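PDB 5WCE: beta sliding clamp from Caulobacter crescentus, which probably forms a ring-shaped head-to-tail dimer around DNA that tethers DNA polymerases and other proteins and makes replication processive. Local coordinates for residues Asp274-Ala279 against Asp339-Ile344. Residues are numbered along the deposited sequence; the frame is centred on the assembly and turned at random.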
loop_
_atom_site.group_PDB
_atom_site.type_symbol
_atom_site.label_atom_id
_atom_site.label_comp_id
_atom_site.label_asym_id
_atom_site.label_seq_id
_atom_site.Cartn_x
_atom_site.Cartn_y
_atom_site.Cartn_z
ATOM N N ASP A 274 -21.396 -13.081 10.735
ATOM C CA ASP A 274 -20.954 -12.795 9.360
ATOM C C ASP A 274 -22.043 -12.048 8.580
ATOM O O ASP A 274 -21.744 -11.052 7.953
ATOM C CB ASP A 274 -20.562 -14.063 8.614
ATOM C CG ASP A 274 -19.944 -13.742 7.227
ATOM O OD1 ASP A 274 -18.967 -12.967 7.151
ATOM O OD2 ASP A 274 -20.479 -14.211 6.232
ATOM N N LEU A 275 -23.283 -12.499 8.638
ATOM C CA LEU A 275 -24.354 -11.832 7.900
ATOM C C LEU A 275 -24.522 -10.392 8.426
ATOM O O LEU A 275 -24.632 -9.440 7.663
ATOM C CB LEU A 275 -25.655 -12.596 7.958
ATOM C CG LEU A 275 -26.858 -11.815 7.398
ATOM C CD1 LEU A 275 -26.645 -11.405 5.921
ATOM C CD2 LEU A 275 -28.143 -12.581 7.617
ATOM N N PHE A 276 -24.466 -10.228 9.738
ATOM C CA PHE A 276 -24.671 -8.909 10.334
ATOM C C PHE A 276 -23.553 -7.951 9.945
ATOM O O PHE A 276 -23.817 -6.836 9.553
ATOM C CB PHE A 276 -24.812 -9.023 11.872
ATOM C CG PHE A 276 -25.009 -7.711 12.563
ATOM C CD1 PHE A 276 -26.229 -7.077 12.523
ATOM C CD2 PHE A 276 -23.993 -7.154 13.317
ATOM C CE1 PHE A 276 -26.423 -5.879 13.201
ATOM C CE2 PHE A 276 -24.198 -5.993 14.032
ATOM C CZ PHE A 276 -25.414 -5.332 13.933
ATOM N N ALA A 277 -22.309 -8.407 10.053
ATOM C CA ALA A 277 -21.175 -7.616 9.682
ATOM C C ALA A 277 -21.260 -7.167 8.195
ATOM O O ALA A 277 -20.991 -6.015 7.875
ATOM C CB ALA A 277 -19.886 -8.391 9.931
ATOM N N LYS A 278 -21.671 -8.082 7.313
ATOM C CA LYS A 278 -21.818 -7.740 5.895
ATOM C C LYS A 278 -22.860 -6.688 5.685
ATOM O O LYS A 278 -22.658 -5.784 4.867
ATOM C CB LYS A 278 -22.089 -8.977 5.027
ATOM C CG LYS A 278 -20.803 -9.737 4.788
ATOM C CD LYS A 278 -21.084 -11.079 4.156
ATOM C CE LYS A 278 -19.777 -11.814 3.926
ATOM N NZ LYS A 278 -20.176 -13.207 3.609
ATOM N N ALA A 279 -23.945 -6.774 6.454
ATOM C CA ALA A 279 -25.013 -5.787 6.382
ATOM C C ALA A 279 -24.555 -4.446 6.902
ATOM O O ALA A 279 -24.802 -3.454 6.246
ATOM C CB ALA A 279 -26.261 -6.250 7.105
ATOM N N ASP A 339 -15.250 -3.615 13.928
ATOM C CA ASP A 339 -14.040 -4.089 14.635
ATOM C C ASP A 339 -14.343 -5.231 15.586
ATOM O O ASP A 339 -13.662 -6.273 15.622
ATOM C CB ASP A 339 -13.381 -2.928 15.393
ATOM C CG ASP A 339 -12.599 -1.969 14.498
ATOM O OD1 ASP A 339 -12.334 -2.256 13.307
ATOM O OD2 ASP A 339 -12.340 -0.868 15.004
ATOM N N VAL A 340 -15.424 -5.083 16.346
ATOM C CA VAL A 340 -15.873 -6.156 17.211
ATOM C C VAL A 340 -16.299 -7.388 16.445
ATOM O O VAL A 340 -15.865 -8.495 16.796
ATOM C CB VAL A 340 -17.015 -5.667 18.157
ATOM C CG1 VAL A 340 -17.565 -6.856 18.939
ATOM C CG2 VAL A 340 -16.465 -4.632 19.084
ATOM N N CYS A 341 -17.141 -7.250 15.414
ATOM C CA CYS A 341 -17.543 -8.401 14.638
ATOM C C CYS A 341 -16.307 -9.122 14.034
ATOM O O CYS A 341 -16.290 -10.340 13.915
ATOM C CB CYS A 341 -18.504 -8.013 13.509
ATOM S SG CYS A 341 -20.098 -7.414 14.128
ATOM N N GLY A 342 -15.281 -8.358 13.688
ATOM C CA GLY A 342 -13.987 -8.906 13.196
ATOM C C GLY A 342 -13.215 -9.766 14.179
ATOM O O GLY A 342 -12.357 -10.513 13.773
ATOM N N GLN A 343 -13.499 -9.657 15.475
ATOM C CA GLN A 343 -12.846 -10.459 16.512
ATOM C C GLN A 343 -13.585 -11.713 16.864
ATOM O O GLN A 343 -13.000 -12.608 17.423
ATOM C CB GLN A 343 -12.642 -9.629 17.788
ATOM C CG GLN A 343 -11.689 -8.472 17.592
ATOM C CD GLN A 343 -10.299 -8.945 17.208
ATOM O OE1 GLN A 343 -9.855 -10.025 17.626
ATOM N NE2 GLN A 343 -9.650 -8.192 16.343
ATOM N N ILE A 344 -14.848 -11.798 16.505
ATOM C CA ILE A 344 -15.677 -12.909 16.910
ATOM C C ILE A 344 -15.197 -14.146 16.141
ATOM O O ILE A 344 -15.036 -14.096 14.919
ATOM C CB ILE A 344 -17.158 -12.579 16.600
ATOM C CG1 ILE A 344 -17.634 -11.411 17.494
ATOM C CG2 ILE A 344 -18.051 -13.786 16.722
ATOM C CD1 ILE A 344 -17.564 -11.602 18.985
#
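Cys341 meets both Ala277 and Phe276, and through this one small side chain segment 339-344, on helix 334-343, rests against segment 274-279, on helix 273-284. The first meeting is plain van der Waals packing: Ala277 CB lies 3.9 Å from Cys341 CB. Both residues aim their CB atoms at the facing helix, and because neither carries bulk there, the backbones come close, with Ala277 CA 6.2 Å from Cys341 CA. Alanine, a strong helix former with a single methyl, suits such a close approach.

The second meeting is a sulfur-aromatic contact. Cys341 SG sits 4.0 Å from Phe276 CD2 and approaches the rim of the ring rather than a face: its direction from the centroid is 85° off the ring normal, so the sulfur lies almost in the ring plane. Two torsions bring the groups together. Phe276 holds CG opposite its backbone N (chi1 179°), while Cys341 turns SG away from its own carbonyl carbon and beside its backbone N (chi1 -66°). A thiol is apolar and polarisable enough to suit this buried aromatic edge, and the side chain of Phe276 also touches Ile303 and Leu305 of strand 302-308.

Between side chains of the two segments the contact is wholly apolar. Within helix 273-284, one turn apart, Lys278 NZ forms a salt bridge of 2.8 Å with Asp274 OD2, which accepts through its syn lone pair; long and flexible, lysine can span the turn at the exposed surface. Nearer the junction, Asn273 ND2 donates a hydrogen bond to the backbone oxygen of Cys341, adding a polar tie between the two helices.

Here the helices 273-284 and 334-343 of the C-terminal domain pack side by side, the helix pair flanked by antiparallel sheets that characterises each domain of the DNA-clamp fold.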